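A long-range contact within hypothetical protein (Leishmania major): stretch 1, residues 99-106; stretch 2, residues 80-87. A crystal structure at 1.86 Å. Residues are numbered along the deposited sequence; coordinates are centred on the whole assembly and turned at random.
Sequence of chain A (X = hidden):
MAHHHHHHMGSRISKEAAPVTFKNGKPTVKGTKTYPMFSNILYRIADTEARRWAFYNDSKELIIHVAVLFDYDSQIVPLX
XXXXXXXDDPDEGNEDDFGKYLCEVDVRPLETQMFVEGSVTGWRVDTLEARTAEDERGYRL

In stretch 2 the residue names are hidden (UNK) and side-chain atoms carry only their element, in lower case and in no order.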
# COMPACT_ATOMS: atom_id res chain seq x y z
N GLY A 99 11.18 0.67 19.63
CA GLY A 99 11.14 -0.24 18.48
C GLY A 99 10.09 0.28 17.51
O GLY A 99 9.37 1.24 17.88
N LYS A 100 10.03 -0.27 16.28
CA LYS A 100 9.01 0.10 15.31
C LYS A 100 8.58 -1.16 14.58
O LYS A 100 9.20 -2.23 14.73
CB LYS A 100 9.60 1.08 14.33
CG LYS A 100 10.09 2.31 15.05
CD LYS A 100 9.96 3.59 14.27
CE LYS A 100 10.49 4.74 15.15
NZ LYS A 100 9.35 5.60 15.69
N TYR A 101 7.52 -1.05 13.83
CA TYR A 101 6.96 -2.13 13.03
C TYR A 101 7.14 -1.73 11.58
O TYR A 101 6.71 -0.66 11.17
CB TYR A 101 5.53 -2.31 13.32
CG TYR A 101 5.20 -2.46 14.77
CD1 TYR A 101 5.47 -3.68 15.44
CD2 TYR A 101 4.64 -1.43 15.48
CE1 TYR A 101 5.18 -3.84 16.78
CE2 TYR A 101 4.38 -1.56 16.81
CZ TYR A 101 4.64 -2.76 17.47
OH TYR A 101 4.31 -2.85 18.83
N LEU A 102 7.79 -2.56 10.81
CA LEU A 102 7.93 -2.36 9.40
C LEU A 102 7.01 -3.30 8.68
O LEU A 102 7.04 -4.52 8.92
CB LEU A 102 9.37 -2.58 9.02
CG LEU A 102 9.73 -2.25 7.59
CD1 LEU A 102 9.65 -0.81 7.33
CD2 LEU A 102 11.17 -2.78 7.38
N CYS A 103 6.13 -2.74 7.85
CA CYS A 103 5.21 -3.48 7.00
C CYS A 103 5.36 -3.14 5.56
O CYS A 103 5.55 -1.98 5.19
CB CYS A 103 3.77 -3.22 7.35
SG CYS A 103 3.26 -3.59 9.02
N GLU A 104 5.37 -4.16 4.71
CA GLU A 104 5.71 -3.94 3.34
C GLU A 104 4.91 -4.85 2.43
O GLU A 104 4.60 -6.02 2.84
CB GLU A 104 7.18 -4.12 3.12
CG GLU A 104 7.69 -5.48 3.20
CD GLU A 104 9.26 -5.55 3.07
OE1 GLU A 104 9.89 -4.69 2.40
OE2 GLU A 104 9.85 -6.50 3.62
N VAL A 105 4.62 -4.38 1.22
CA VAL A 105 3.85 -5.15 0.26
C VAL A 105 4.26 -4.67 -1.14
O VAL A 105 4.69 -3.53 -1.34
CB VAL A 105 2.29 -5.03 0.51
CG1 VAL A 105 1.78 -3.66 0.11
CG2 VAL A 105 1.51 -6.20 -0.11
N ASP A 106 4.13 -5.56 -2.11
CA ASP A 106 4.19 -5.14 -3.52
C ASP A 106 2.81 -5.04 -4.14
O ASP A 106 2.00 -5.87 -3.89
CB ASP A 106 5.01 -6.17 -4.29
CG ASP A 106 6.41 -6.27 -3.77
OD1 ASP A 106 7.03 -5.21 -3.46
OD2 ASP A 106 7.00 -7.37 -3.61
N UNK A 80 -3.35 -9.79 4.39
CA UNK A 80 -3.10 -10.22 3.03
C UNK A 80 -1.70 -10.78 2.81
O UNK A 80 -1.23 -11.60 3.61
N UNK A 81 -1.04 -10.28 1.77
CA UNK A 81 0.30 -10.65 1.45
C UNK A 81 1.30 -9.71 2.06
O UNK A 81 2.46 -9.84 1.76
o UNK A 81 -0.85 -11.51 -1.83
c UNK A 81 -0.31 -11.73 -0.76
c UNK A 81 0.50 -10.63 -0.05
o UNK A 81 -0.42 -12.81 -0.20
N UNK A 82 0.89 -8.78 2.94
CA UNK A 82 1.86 -7.86 3.60
C UNK A 82 2.80 -8.64 4.53
O UNK A 82 2.37 -9.57 5.23
o UNK A 82 0.26 -6.15 3.44
c UNK A 82 1.09 -6.83 4.37
c UNK A 82 1.97 -5.81 5.09
N UNK A 83 4.07 -8.29 4.53
CA UNK A 83 5.02 -8.88 5.51
C UNK A 83 5.34 -7.82 6.51
O UNK A 83 5.42 -6.62 6.17
o UNK A 83 6.69 -8.37 3.91
c UNK A 83 6.25 -9.39 4.78
c UNK A 83 5.88 -10.34 3.72
N UNK A 84 5.44 -8.22 7.78
CA UNK A 84 5.66 -7.28 8.85
C UNK A 84 6.75 -7.82 9.75
O UNK A 84 6.85 -9.07 9.95
c UNK A 84 4.42 -7.11 9.61
N UNK A 85 7.57 -6.93 10.29
CA UNK A 85 8.74 -7.31 11.14
C UNK A 85 8.76 -6.27 12.27
O UNK A 85 8.43 -5.12 12.03
c UNK A 85 9.74 -7.15 7.97
c UNK A 85 10.17 -7.77 9.11
c UNK A 85 10.68 -9.06 9.01
c UNK A 85 10.30 -9.09 6.63
c UNK A 85 9.77 -7.79 6.74
c UNK A 85 10.09 -7.11 10.40
c UNK A 85 10.75 -9.72 7.76
N UNK A 86 9.20 -6.65 13.46
CA UNK A 86 9.62 -5.68 14.49
C UNK A 86 11.09 -5.28 14.26
O UNK A 86 11.96 -6.12 14.02
c UNK A 86 7.98 -6.83 16.19
n UNK A 86 4.44 -9.00 17.80
c UNK A 86 7.92 -7.82 17.44
n UNK A 86 5.37 -6.99 18.36
c UNK A 86 9.37 -6.21 15.93
n UNK A 86 6.69 -8.65 17.44
c UNK A 86 5.51 -8.22 17.86
N UNK A 87 11.37 -3.99 14.37
CA UNK A 87 12.55 -3.37 13.86
C UNK A 87 13.15 -2.68 15.07
O UNK A 87 13.75 -3.35 15.92
c UNK A 87 13.19 -4.03 11.21
c UNK A 87 12.71 -0.92 13.01
c UNK A 87 12.56 -2.68 11.31
c UNK A 87 12.15 -2.28 12.73
O HOH W 1 4.92 -8.73 0.84

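Position 80 has no side-chain atoms and touches nothing on stretch 1. With phi at 69°, a value that by itself favours glycine, it is Gly-80. Position 81 carries two carbons, the second bearing two oxygens. This short carboxylate lies clear of stretch 1, and the residue approaches it through the backbone, with C 4.1 Å from CG2 of Val-105; it is Asp-81. Its carbonyl O accepts a hydrogen bond from a water, which also donates a weak one to O of Glu-104.

At position 82 a single carbon bears one oxygen and one carbon, the forked pattern of threonine. Thr-82 is buried; its OG1 lies 3.7 Å from CB of Val-105 and its CG2 3.9 Å from CB of Cys-103. Position 83 repeats the same fork, but here the side chain is exposed and its oxygen is 3.1 Å from CG of Glu-104. This is Thr-83, whose OG1 also donates a weak hydrogen bond to O of Glu-104 (3.3 Å), reinforcing the stronger one from its own N to that oxygen (2.9 Å).

Position 84 has one side-chain carbon, 3.8 Å from SG of Cys-103, and is therefore Ala-84. The small methyl accompanies a close approach of the chains, CA of Ala-84 and CA of Cys-103 being about 4.3 Å apart. Position 85 shows one carbon followed by a six-carbon ring, which identifies Phe-85. OE2 of Glu-104 meets the ring at its edge, near its plane, 3.4 Å from CE2.

Position 86 extends through three carbons and a nitrogen to a carbon carrying two more nitrogens, a guanidinium. It is Arg-86, and its NH1 reaches the edge of the Tyr-101 ring, 3.5 Å from CE1. Position 87 has four carbons forked at the first, with one arm two carbons long: Ile-87. Its CG1 packs 3.9 Å from CB of Leu-102, and its CG2 lies 3.9 Å from CB of Lys-100.

The contact is an antiparallel strand pairing held chiefly by the backbone. Reciprocal hydrogen bonds join Thr-83 to Glu-104 and Phe-85 to Leu-102, where Phe-85 N meets Leu-102 O at 2.8 Å and Leu-102 N meets Phe-85 O at 2.9 Å; Ile-87 N adds a further bond to Lys-100 O at 2.8 Å. Side chains alternate between the faces, with Leu-102, Glu-104, Thr-83 and Phe-85 on one and Tyr-101, Cys-103, Ala-84 and Arg-86 on the other. The backbone thus sets the register, while polar, aromatic and apolar side-chain contacts contribute to the 644 Å² buried between the stretches.

Stretch 2 (80-87) GDTTAFRI
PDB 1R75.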